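Prolyl-tRNA synthetase (Naegleria fowleri, PDB 6UYH) probably catalyses the ATP-dependent attachment of proline to its cognate tRNA, as class II prolyl-tRNA synthetases do, and binds halofuginone together with an ATP analogue. Local coordinates at residues S96-A100 with V149-F153; A296-V302 with G330-D336; C374-T378 with K400-M405. One frame throughout, in Å; residues are numbered along the deposited sequence.

In the fold
Interaction 1 lies in the catalytic core, about 40 Å centre to centre from the other two and on the opposite side of the chain's centre. It joins two loops beside both ligands, and its polar atoms serve ligands and waters as much as each other. Interactions 2 and 3 belong to the anticodon-binding domain and reach the same five-stranded sheet, with centres about 15 Å apart. Interaction 2 pairs edge strand 333-335 with 300-304 through backbone hydrogen bonds, over an apolar face where Val-300 and Val-302 are buried. Interaction 3 sets strand 370-375 against helix 391-415 through side chains, without backbone hydrogen bonds between its segments. It centres on a buried arginine paired with an aspartate, with water and ethanediol at Arg-375 NH1.

Interaction 1. Residues S96-A100 with V149-F153; sequences SPEVA and VRWEF. With HFG (7-bromo-6-chloro-3-{3-[(2R,3S)-3-hydroxypiperidin-2-yl]-2-oxopropyl}quinazolin-4(3H)-one), chain D; ANP (phosphoaminophosphonic acid-adenylate ester), chain C.
Two carboxylates face each other here: Glu-98 OE1 and Glu-152 OE1 are 4.1 Å apart. Water 1 donates to both, at 3.1 Å from Glu-98 OE1 and 2.7 Å from Glu-152 OE1. Arg-161 also forms a salt bridge with Glu-152. The site is the class II synthetase catalytic core, and 149-153 carries its ATP-binding arginine. Residues 96-98 form a 3-10 turn, then the chain extends at Val-99 and Ala-100. Segment 149-153 runs roughly opposite, at 149°, and makes an inverse gamma turn centred on Trp-151 (phi/psi -79/75). The CA atoms of Glu-98 and Trp-151 lie 4.3 Å apart. One direct hydrogen bond joins the backbones, Trp-151 N to Glu-98 O at 2.7 Å. Water 2 adds a bridge, 2.9 Å from both Ala-100 N and Val-149 O. Ala-100 CB packs on Val-149 CG1 at 3.8 Å and on Trp-151 CE3 at 4.2 Å. Arg-150 is extended (m, t, t), with a guanidinium face towards halofuginone N1. Its NH1 and NH2 bond to ANP O2A at 2.9 and 2.8 Å. Glu-152 OE2 accepts from adenine N6 of ANP at 3.0 Å. Val-99 CG2 meets halofuginone BR1 at 3.5 Å, and Glu-98 CB meets BR1 at 3.6 Å.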
loop_
_atom_site.group_PDB
_atom_site.type_symbol
_atom_site.label_atom_id
_atom_site.label_comp_id
_atom_site.label_asym_id
_atom_site.label_seq_id
_atom_site.Cartn_x
_atom_site.Cartn_y
_atom_site.Cartn_z
ATOM N N SER A 96 20.297 -17.574 -5.006
ATOM C CA SER A 96 21.032 -16.506 -5.677
ATOM C C SER A 96 20.645 -16.316 -7.141
ATOM O O SER A 96 20.636 -15.158 -7.597
ATOM C CB SER A 96 22.545 -16.741 -5.530
ATOM O OG SER A 96 23.008 -17.846 -6.290
ATOM N N PRO A 97 20.307 -17.352 -7.920
ATOM C CA PRO A 97 19.879 -17.090 -9.305
ATOM C C PRO A 97 18.580 -16.302 -9.424
ATOM O O PRO A 97 18.328 -15.737 -10.498
ATOM C CB PRO A 97 19.738 -18.499 -9.904
ATOM C CG PRO A 97 20.656 -19.348 -9.077
ATOM C CD PRO A 97 20.492 -18.801 -7.691
ATOM N N GLU A 98 17.754 -16.227 -8.373
ATOM C CA GLU A 98 16.483 -15.511 -8.433
ATOM C C GLU A 98 16.583 -14.037 -8.039
ATOM O O GLU A 98 15.576 -13.329 -8.126
ATOM C CB GLU A 98 15.437 -16.183 -7.535
ATOM C CG GLU A 98 15.015 -17.585 -7.948
ATOM C CD GLU A 98 13.790 -18.081 -7.170
ATOM O OE1 GLU A 98 13.227 -19.126 -7.554
ATOM O OE2 GLU A 98 13.381 -17.430 -6.178
ATOM N N VAL A 99 17.754 -13.558 -7.623
ATOM C CA VAL A 99 17.907 -12.176 -7.167
ATOM C C VAL A 99 18.059 -11.249 -8.367
ATOM O O VAL A 99 18.904 -11.480 -9.236
ATOM C CB VAL A 99 19.126 -12.041 -6.240
ATOM C CG1 VAL A 99 19.206 -10.633 -5.710
ATOM C CG2 VAL A 99 19.087 -13.070 -5.101
ATOM N N ALA A 100 17.282 -10.166 -8.389
ATOM C CA ALA A 100 17.401 -9.140 -9.419
ATOM C C ALA A 100 18.350 -8.043 -8.942
ATOM O O ALA A 100 18.216 -7.561 -7.814
ATOM C CB ALA A 100 16.026 -8.546 -9.743
ATOM N N VAL A 149 10.251 -9.010 -5.530
ATOM C CA VAL A 149 10.792 -9.372 -6.841
ATOM C C VAL A 149 11.591 -10.657 -6.713
ATOM O O VAL A 149 12.535 -10.729 -5.919
ATOM C CB VAL A 149 11.673 -8.261 -7.435
ATOM C CG1 VAL A 149 12.315 -8.733 -8.747
ATOM C CG2 VAL A 149 10.850 -6.981 -7.652
ATOM N N ARG A 150 11.230 -11.660 -7.508
ATOM C CA ARG A 150 12.019 -12.884 -7.619
ATOM C C ARG A 150 12.072 -13.285 -9.084
ATOM O O ARG A 150 11.027 -13.415 -9.730
ATOM C CB ARG A 150 11.415 -14.030 -6.792
ATOM C CG ARG A 150 11.343 -13.745 -5.303
ATOM C CD ARG A 150 10.525 -14.783 -4.559
ATOM N NE ARG A 150 10.456 -14.454 -3.137
ATOM C CZ ARG A 150 9.878 -15.220 -2.215
ATOM N NH1 ARG A 150 9.308 -16.368 -2.567
ATOM N NH2 ARG A 150 9.863 -14.828 -0.945
ATOM N N TRP A 151 13.277 -13.483 -9.607
ATOM C CA TRP A 151 13.417 -13.903 -10.998
ATOM C C TRP A 151 13.150 -15.407 -11.083
ATOM O O TRP A 151 14.050 -16.235 -11.223
ATOM C CB TRP A 151 14.778 -13.515 -11.552
ATOM C CG TRP A 151 14.629 -12.818 -12.854
ATOM C CD1 TRP A 151 15.030 -13.267 -14.079
ATOM C CD2 TRP A 151 13.971 -11.567 -13.081
ATOM N NE1 TRP A 151 14.691 -12.357 -15.052
ATOM C CE2 TRP A 151 14.036 -11.307 -14.467
ATOM C CE3 TRP A 151 13.340 -10.636 -12.250
ATOM C CZ2 TRP A 151 13.503 -10.151 -15.035
ATOM C CZ3 TRP A 151 12.810 -9.493 -12.818
ATOM C CH2 TRP A 151 12.895 -9.260 -14.196
ATOM N N GLU A 152 11.862 -15.742 -10.990
ATOM C CA GLU A 152 11.416 -17.131 -10.957
ATOM C C GLU A 152 11.924 -17.896 -12.170
ATOM O O GLU A 152 11.803 -17.430 -13.306
ATOM C CB GLU A 152 9.886 -17.187 -10.921
ATOM C CG GLU A 152 9.239 -16.473 -9.726
ATOM C CD GLU A 152 9.193 -17.338 -8.461
ATOM O OE1 GLU A 152 9.297 -18.592 -8.561
ATOM O OE2 GLU A 152 9.049 -16.757 -7.362
ATOM N N PHE A 153 12.495 -19.078 -11.918
ATOM C CA PHE A 153 12.880 -19.970 -13.009
ATOM C C PHE A 153 11.664 -20.649 -13.625
ATOM O O PHE A 153 11.608 -20.855 -14.844
ATOM C CB PHE A 153 13.867 -21.016 -12.502
ATOM C CG PHE A 153 14.319 -21.976 -13.555
ATOM C CD1 PHE A 153 15.071 -21.535 -14.632
ATOM C CD2 PHE A 153 13.997 -23.321 -13.466
ATOM C CE1 PHE A 153 15.493 -22.419 -15.610
ATOM C CE2 PHE A 153 14.416 -24.215 -14.441
ATOM C CZ PHE A 153 15.165 -23.760 -15.514
HETATM O "O4'" HFG D . 10.787 -15.501 1.959
HETATM C C21 HFG D . 10.994 -16.547 2.537
HETATM C "C3'" HFG D . 10.670 -16.729 4.002
HETATM C "C2'" HFG D . 9.556 -15.831 4.556
HETATM N "N1'" HFG D . 9.932 -14.411 4.572
HETATM C "C6'" HFG D . 8.920 -13.584 5.241
HETATM C "C5'" HFG D . 7.574 -13.690 4.575
HETATM C "C4'" HFG D . 7.145 -15.155 4.463
HETATM C C39 HFG D . 8.231 -15.990 3.809
HETATM O "O7'" HFG D . 7.837 -17.366 3.796
HETATM C "C1'" HFG D . 11.621 -17.748 1.811
HETATM N N3 HFG D . 12.366 -17.339 0.624
HETATM C C4 HFG D . 13.546 -16.631 0.812
HETATM O O11 HFG D . 13.971 -16.399 1.929
HETATM C C10 HFG D . 14.169 -16.176 -0.438
HETATM C C5 HFG D . 15.367 -15.465 -0.406
HETATM C C2 HFG D . 11.861 -17.584 -0.624
HETATM N N1 HFG D . 12.364 -17.190 -1.739
HETATM C C9 HFG D . 13.544 -16.448 -1.657
HETATM C C8 HFG D . 14.093 -15.955 -2.841
HETATM C C7 HFG D . 15.269 -15.225 -2.787
HETATM BR BR1 HFG D . 15.929 -14.483 -4.398
HETATM C C6 HFG D . 15.916 -15.010 -1.588
HETATM CL CL1 HFG D . 17.459 -14.211 -1.533
HETATM P PG ANP C . 6.831 -21.438 -3.783
HETATM O O1G ANP C . 7.107 -22.865 -3.885
HETATM O O2G ANP C . 7.894 -20.664 -4.673
HETATM O O3G ANP C . 5.356 -21.231 -4.302
HETATM P PB ANP C . 8.052 -20.000 -1.455
HETATM O O1B ANP C . 8.773 -20.764 -0.449
HETATM O O2B ANP C . 9.066 -19.415 -2.486
HETATM N N3B ANP C . 6.911 -20.891 -2.237
HETATM P PA ANP C . 7.546 -17.860 0.426
HETATM O O1A ANP C . 7.531 -18.584 1.715
HETATM O O2A ANP C . 8.864 -17.195 0.206
HETATM O O3A ANP C . 7.276 -18.821 -0.811
HETATM O "O5'" ANP C . 6.397 -16.748 0.236
HETATM C "C5'" ANP C . 5.238 -16.522 1.072
HETATM C "C4'" ANP C . 4.021 -16.811 0.233
HETATM O "O4'" ANP C . 4.033 -15.981 -0.950
HETATM C "C3'" ANP C . 3.983 -18.236 -0.296
HETATM O "O3'" ANP C . 3.409 -19.112 0.666
HETATM C "C2'" ANP C . 3.116 -18.106 -1.549
HETATM O "O2'" ANP C . 1.745 -18.290 -1.224
HETATM C "C1'" ANP C . 3.423 -16.673 -2.028
HETATM N N9 ANP C . 4.319 -16.615 -3.175
HETATM C C8 ANP C . 5.580 -17.145 -3.271
HETATM N N7 ANP C . 6.165 -16.937 -4.425
HETATM C C5 ANP C . 5.220 -16.216 -5.144
HETATM C C6 ANP C . 5.224 -15.687 -6.447
HETATM N N6 ANP C . 6.268 -15.754 -7.278
HETATM N N1 ANP C . 4.107 -15.052 -6.867
HETATM C C2 ANP C . 3.077 -14.935 -6.023
HETATM N N3 ANP C . 2.967 -15.375 -4.768
HETATM C C4 ANP C . 4.077 -16.015 -4.387
HETATM O O HOH W 1 10.384 -19.751 -6.409
HETATM O O HOH W 2 15.316 -9.914 -6.254
#

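Interaction 2. Residues A296-V302 with G330-D336; sequences AFCQVVV and GIRVKLD. With EDO (1,2-ethanediol), chain R.
Val-302 CG2 meets Val-333 CG2 at 3.8 Å, and Val-300 CG2 meets Ile-331 CG2 at 3.8 Å. Helices 313-328 and 391-415 cover this face. Val-301 and Lys-334 point to the other face. Strands 300-302 and 333-335 are parallel, with axes 4.7 Å apart at 18°. Val-300 pairs with Val-333, Val-301 with Lys-334 and Val-302 with Leu-335, each CA pair at 4.8 Å. Helix 313-328 joins the strands in a beta-alpha-beta crossover of the anticodon-binding domain, and Gly-330 (phi 85°) ends it in a Schellman motif. The backbone ladder is Val-300 N to Arg-332 O (3.2 Å), Lys-334 N to Val-300 O (3.0 Å), Val-302 N to Lys-334 O (2.8 Å) and Asp-336 N to Val-302 O (2.9 Å). Gln-299 N also reaches Arg-332 O, at 2.7 Å. Gln-299 OE1 accepts from Arg-332 N at 2.9 Å. The Arg-332 guanidinium stands face-on to Gln-299 CD. Arg-332 NE and NH2 bond to Ala-296 O at 2.7 and 2.9 Å.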
loop_
_atom_site.group_PDB
_atom_site.type_symbol
_atom_site.label_atom_id
_atom_site.label_comp_id
_atom_site.label_asym_id
_atom_site.label_seq_id
_atom_site.Cartn_x
_atom_site.Cartn_y
_atom_site.Cartn_z
ATOM N N ALA A 296 -16.193 -8.717 -3.433
ATOM C CA ALA A 296 -16.737 -8.328 -4.732
ATOM C C ALA A 296 -16.804 -6.809 -4.846
ATOM O O ALA A 296 -17.471 -6.163 -4.033
ATOM C CB ALA A 296 -18.126 -8.935 -4.920
ATOM N N PHE A 297 -16.166 -6.250 -5.885
ATOM C CA PHE A 297 -16.187 -4.800 -6.097
ATOM C C PHE A 297 -17.617 -4.281 -6.148
ATOM O O PHE A 297 -17.906 -3.164 -5.695
ATOM C CB PHE A 297 -15.443 -4.444 -7.391
ATOM C CG PHE A 297 -16.204 -4.796 -8.630
ATOM C CD1 PHE A 297 -16.955 -3.844 -9.297
ATOM C CD2 PHE A 297 -16.203 -6.103 -9.105
ATOM C CE1 PHE A 297 -17.688 -4.179 -10.426
ATOM C CE2 PHE A 297 -16.935 -6.454 -10.236
ATOM C CZ PHE A 297 -17.682 -5.490 -10.898
ATOM N N CYS A 298 -18.518 -5.072 -6.724
ATOM C CA CYS A 298 -19.949 -4.810 -6.703
ATOM C C CYS A 298 -20.622 -6.082 -6.214
ATOM O O CYS A 298 -20.413 -7.154 -6.793
ATOM C CB CYS A 298 -20.465 -4.418 -8.091
ATOM S SG CYS A 298 -22.269 -4.326 -8.229
ATOM N N GLN A 299 -21.404 -5.973 -5.144
ATOM C CA GLN A 299 -22.071 -7.159 -4.612
ATOM C C GLN A 299 -23.428 -7.404 -5.251
ATOM O O GLN A 299 -23.828 -8.561 -5.429
ATOM C CB GLN A 299 -22.233 -7.032 -3.100
ATOM C CG GLN A 299 -20.908 -6.938 -2.358
ATOM C CD GLN A 299 -21.113 -6.542 -0.920
ATOM O OE1 GLN A 299 -21.676 -5.484 -0.635
ATOM N NE2 GLN A 299 -20.675 -7.394 -0.001
ATOM N N VAL A 300 -24.152 -6.339 -5.584
ATOM C CA VAL A 300 -25.506 -6.439 -6.120
ATOM C C VAL A 300 -25.623 -5.458 -7.272
ATOM O O VAL A 300 -25.285 -4.281 -7.119
ATOM C CB VAL A 300 -26.582 -6.130 -5.055
ATOM C CG1 VAL A 300 -27.981 -6.283 -5.654
ATOM C CG2 VAL A 300 -26.416 -7.017 -3.828
ATOM N N VAL A 301 -26.089 -5.930 -8.426
ATOM C CA VAL A 301 -26.410 -5.055 -9.551
ATOM C C VAL A 301 -27.921 -5.056 -9.736
ATOM O O VAL A 301 -28.554 -6.120 -9.745
ATOM C CB VAL A 301 -25.674 -5.476 -10.841
ATOM C CG1 VAL A 301 -26.029 -6.907 -11.263
ATOM C CG2 VAL A 301 -25.953 -4.473 -11.969
ATOM N N VAL A 302 -28.504 -3.861 -9.845
ATOM C CA VAL A 302 -29.944 -3.692 -10.015
ATOM C C VAL A 302 -30.209 -3.336 -11.470
ATOM O O VAL A 302 -29.600 -2.405 -12.008
ATOM C CB VAL A 302 -30.500 -2.606 -9.074
ATOM C CG1 VAL A 302 -32.026 -2.539 -9.172
ATOM C CG2 VAL A 302 -30.074 -2.860 -7.641
ATOM N N GLY A 330 -24.799 -0.147 3.301
ATOM C CA GLY A 330 -23.400 -0.451 3.116
ATOM C C GLY A 330 -23.115 -1.536 2.109
ATOM O O GLY A 330 -21.983 -2.022 2.051
ATOM N N ILE A 331 -24.105 -1.935 1.325
ATOM C CA ILE A 331 -23.906 -2.919 0.268
ATOM C C ILE A 331 -23.352 -2.204 -0.959
ATOM O O ILE A 331 -23.829 -1.123 -1.331
ATOM C CB ILE A 331 -25.231 -3.639 -0.043
ATOM C CG1 ILE A 331 -25.728 -4.386 1.203
ATOM C CG2 ILE A 331 -25.093 -4.563 -1.252
ATOM C CD1 ILE A 331 -27.167 -4.883 1.111
ATOM N N ARG A 332 -22.330 -2.791 -1.584
ATOM C CA ARG A 332 -21.753 -2.213 -2.795
ATOM C C ARG A 332 -22.686 -2.540 -3.954
ATOM O O ARG A 332 -22.719 -3.667 -4.450
ATOM C CB ARG A 332 -20.340 -2.733 -3.012
ATOM C CG ARG A 332 -19.397 -2.303 -1.898
ATOM C CD ARG A 332 -17.958 -2.789 -2.104
ATOM N NE ARG A 332 -17.824 -4.248 -2.118
ATOM C CZ ARG A 332 -17.799 -5.019 -1.033
ATOM N NH1 ARG A 332 -17.918 -4.480 0.174
ATOM N NH2 ARG A 332 -17.657 -6.337 -1.151
ATOM N N VAL A 333 -23.466 -1.553 -4.381
ATOM C CA VAL A 333 -24.578 -1.775 -5.295
ATOM C C VAL A 333 -24.387 -0.888 -6.514
ATOM O O VAL A 333 -23.880 0.234 -6.403
ATOM C CB VAL A 333 -25.940 -1.505 -4.611
ATOM C CG1 VAL A 333 -25.988 -0.097 -4.019
ATOM C CG2 VAL A 333 -27.101 -1.714 -5.576
ATOM N N LYS A 334 -24.769 -1.404 -7.677
ATOM C CA LYS A 334 -24.787 -0.635 -8.909
ATOM C C LYS A 334 -26.180 -0.670 -9.518
ATOM O O LYS A 334 -26.913 -1.651 -9.375
ATOM C CB LYS A 334 -23.764 -1.166 -9.914
ATOM C CG LYS A 334 -22.338 -0.796 -9.555
ATOM C CD LYS A 334 -21.376 -1.052 -10.699
ATOM C CE LYS A 334 -19.986 -0.544 -10.353
ATOM N NZ LYS A 334 -20.023 0.871 -9.884
ATOM N N LEU A 335 -26.541 0.419 -10.188
ATOM C CA LEU A 335 -27.804 0.532 -10.906
ATOM C C LEU A 335 -27.481 0.637 -12.392
ATOM O O LEU A 335 -26.963 1.660 -12.848
ATOM C CB LEU A 335 -28.593 1.741 -10.401
ATOM C CG LEU A 335 -29.764 2.315 -11.199
ATOM C CD1 LEU A 335 -30.642 1.226 -11.777
ATOM C CD2 LEU A 335 -30.585 3.228 -10.304
ATOM N N ASP A 336 -27.775 -0.420 -13.144
ATOM C CA ASP A 336 -27.467 -0.455 -14.573
ATOM C C ASP A 336 -28.736 -0.108 -15.347
ATOM O O ASP A 336 -29.491 -0.983 -15.773
ATOM C CB ASP A 336 -26.905 -1.808 -14.990
ATOM C CG ASP A 336 -26.422 -1.817 -16.434
ATOM O OD1 ASP A 336 -26.599 -0.796 -17.142
ATOM O OD2 ASP A 336 -25.861 -2.843 -16.865
HETATM C C1 EDO R . -22.375 -5.227 3.133
HETATM O O1 EDO R . -22.318 -5.547 4.529
HETATM C C2 EDO R . -20.985 -5.397 2.537
HETATM O O2 EDO R . -20.543 -6.744 2.756
#

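Interaction 3. Residues C374-T378 with K400-M405; sequences CRRDT and KIHDSM. With EDO (1,2-ethanediol), chain B; EDO (1,2-ethanediol), chain Z.
Segment 374-378 leaves strand 370-375 after Arg-375. Its backbone then turns, with helix-like phi/psi at Arg-376 (-68/-33) and Asp-377 (-70/-42). Segment 400-405 is regular helix, with Ser-404 N bonded to Lys-400 O and Met-405 N to Ile-401 O, both at 3.0 Å. The backbones stay well apart. The nearest CA pair is Asp-377 and Met-405, at 7.0 Å, so side chains make the contact. Arg-375 and Asp-377 both point their CB atoms towards the helix. Arg-375 (chi1 p, chi2 t, chi3 m) forms a two-pronged salt bridge within its own segment: NE to Asp-377 OD1 and NH2 to Asp-377 OD2, each 2.9 Å. Asp-377 is p at chi1. The same Arg-375 NH2 donates to Ser-404 OG at 3.0 Å, so the paired charges meet the helix through a hydroxyl. Ile-401 lies against the salt bridge: its CG1 sits over one face of the Arg-375 guanidinium, and its CD1 is 3.6 Å from Arg-375 CB. Asp-377 CB touches Met-405 CG at 3.8 Å. At the outer edge Arg-375 NH1 and Lys-400 NZ are 4.3 Å apart. O2 of ethanediol B, probably from the crystallisation liquor, accepts from both: 2.9 Å from Arg-375 NH1 and 3.2 Å from Lys-400 NZ. Water 3 accepts from Arg-375 NH1 at 2.9 Å. The contact thus packs helix 391-415 against the end of strand 370-375 of the anticodon-binding domain. Arg-375 also touches Trp-382 on the adjacent edge strand 381-385, while Arg-376 leads away from the helix to a salt bridge with Asp-285.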
loop_
_atom_site.group_PDB
_atom_site.type_symbol
_atom_site.label_atom_id
_atom_site.label_comp_id
_atom_site.label_asym_id
_atom_site.label_seq_id
_atom_site.Cartn_x
_atom_site.Cartn_y
_atom_site.Cartn_z
ATOM N N CYS A 374 -31.219 -13.295 -8.862
ATOM C CA CYS A 374 -30.457 -14.354 -9.515
ATOM C C CYS A 374 -29.066 -14.388 -8.906
ATOM O O CYS A 374 -28.366 -13.370 -8.910
ATOM C CB CYS A 374 -30.373 -14.136 -11.029
ATOM S SG CYS A 374 -29.493 -15.458 -11.914
ATOM N N ARG A 375 -28.670 -15.545 -8.378
ATOM C CA ARG A 375 -27.378 -15.695 -7.718
ATOM C C ARG A 375 -26.361 -16.282 -8.693
ATOM O O ARG A 375 -26.644 -17.271 -9.379
ATOM C CB ARG A 375 -27.493 -16.552 -6.456
ATOM C CG ARG A 375 -28.163 -17.905 -6.632
ATOM C CD ARG A 375 -28.381 -18.558 -5.275
ATOM N NE ARG A 375 -27.129 -19.051 -4.703
ATOM C CZ ARG A 375 -27.042 -19.697 -3.544
ATOM N NH1 ARG A 375 -28.133 -19.911 -2.821
ATOM N NH2 ARG A 375 -25.865 -20.126 -3.110
ATOM N N ARG A 376 -25.179 -15.659 -8.743
ATOM C CA ARG A 376 -24.168 -15.951 -9.758
ATOM C C ARG A 376 -23.563 -17.343 -9.606
ATOM O O ARG A 376 -23.211 -17.975 -10.608
ATOM C CB ARG A 376 -23.069 -14.887 -9.680
ATOM C CG ARG A 376 -21.880 -15.089 -10.609
ATOM C CD ARG A 376 -22.242 -14.899 -12.079
ATOM N NE ARG A 376 -21.055 -15.085 -12.904
ATOM C CZ ARG A 376 -20.666 -16.253 -13.410
ATOM N NH1 ARG A 376 -21.389 -17.348 -13.197
ATOM N NH2 ARG A 376 -19.551 -16.326 -14.126
ATOM N N ASP A 377 -23.429 -17.837 -8.377
ATOM C CA ASP A 377 -22.691 -19.079 -8.170
ATOM C C ASP A 377 -23.446 -20.287 -8.711
ATOM O O ASP A 377 -22.840 -21.167 -9.331
ATOM C CB ASP A 377 -22.361 -19.251 -6.688
ATOM C CG ASP A 377 -23.590 -19.391 -5.831
ATOM O OD1 ASP A 377 -24.643 -18.816 -6.196
ATOM O OD2 ASP A 377 -23.499 -20.089 -4.798
ATOM N N THR A 378 -24.767 -20.353 -8.499
ATOM C CA THR A 378 -25.568 -21.460 -9.016
ATOM C C THR A 378 -26.447 -21.086 -10.200
ATOM O O THR A 378 -26.953 -21.986 -10.879
ATOM C CB THR A 378 -26.473 -22.041 -7.917
ATOM O OG1 THR A 378 -27.424 -21.049 -7.505
ATOM C CG2 THR A 378 -25.651 -22.485 -6.712
ATOM N N LYS A 400 -25.520 -16.440 2.286
ATOM C CA LYS A 400 -25.885 -17.756 1.771
ATOM C C LYS A 400 -25.042 -18.116 0.552
ATOM O O LYS A 400 -24.595 -19.260 0.415
ATOM C CB LYS A 400 -27.380 -17.781 1.430
ATOM C CG LYS A 400 -27.974 -19.159 1.234
ATOM C CD LYS A 400 -29.449 -19.082 0.829
ATOM C CE LYS A 400 -30.213 -20.317 1.306
ATOM N NZ LYS A 400 -31.007 -20.985 0.225
ATOM N N ILE A 401 -24.810 -17.149 -0.340
ATOM C CA ILE A 401 -23.950 -17.387 -1.496
ATOM C C ILE A 401 -22.534 -17.715 -1.040
ATOM O O ILE A 401 -21.913 -18.673 -1.518
ATOM C CB ILE A 401 -23.973 -16.172 -2.441
ATOM C CG1 ILE A 401 -25.330 -16.064 -3.141
ATOM C CG2 ILE A 401 -22.854 -16.257 -3.470
ATOM C CD1 ILE A 401 -25.479 -14.794 -3.977
ATOM N N HIS A 402 -22.006 -16.931 -0.096
ATOM C CA HIS A 402 -20.672 -17.214 0.423
ATOM C C HIS A 402 -20.590 -18.630 0.985
ATOM O O HIS A 402 -19.659 -19.386 0.675
ATOM C CB HIS A 402 -20.282 -16.208 1.506
ATOM C CG HIS A 402 -19.050 -16.616 2.250
ATOM N ND1 HIS A 402 -17.796 -16.150 1.913
ATOM C CD2 HIS A 402 -18.867 -17.502 3.259
ATOM C CE1 HIS A 402 -16.898 -16.709 2.707
ATOM N NE2 HIS A 402 -17.519 -17.537 3.526
ATOM N N ASP A 403 -21.545 -18.997 1.842
ATOM C CA ASP A 403 -21.516 -20.322 2.454
ATOM C C ASP A 403 -21.571 -21.425 1.403
ATOM O O ASP A 403 -20.854 -22.426 1.513
ATOM C CB ASP A 403 -22.673 -20.464 3.446
ATOM C CG ASP A 403 -22.536 -19.528 4.637
ATOM O OD1 ASP A 403 -21.448 -18.942 4.818
ATOM O OD2 ASP A 403 -23.514 -19.377 5.393
ATOM N N SER A 404 -22.410 -21.258 0.378
ATOM C CA SER A 404 -22.543 -22.286 -0.652
ATOM C C SER A 404 -21.248 -22.446 -1.438
ATOM O O SER A 404 -20.836 -23.572 -1.750
ATOM C CB SER A 404 -23.691 -21.937 -1.602
ATOM O OG SER A 404 -24.950 -21.921 -0.943
ATOM N N MET A 405 -20.611 -21.325 -1.790
ATOM C CA MET A 405 -19.349 -21.368 -2.521
ATOM C C MET A 405 -18.286 -22.103 -1.720
ATOM O O MET A 405 -17.560 -22.949 -2.258
ATOM C CB MET A 405 -18.895 -19.940 -2.862
ATOM C CG MET A 405 -19.789 -19.246 -3.891
ATOM S SD MET A 405 -19.341 -17.522 -4.180
ATOM C CE MET A 405 -17.645 -17.688 -4.756
HETATM C C1 EDO B . -32.538 -18.179 -1.958
HETATM O O1 EDO B . -33.339 -19.201 -1.356
HETATM C C2 EDO B . -31.847 -18.739 -3.197
HETATM O O2 EDO B . -31.019 -19.832 -2.789
HETATM C C1 EDO Z . -25.856 -25.330 0.291
HETATM O O1 EDO Z . -25.591 -24.497 -0.842
HETATM C C2 EDO Z . -24.590 -25.476 1.121
HETATM O O2 EDO Z . -24.464 -24.354 2.001
HETATM O O HOH W 3 -28.144 -22.019 -0.822
#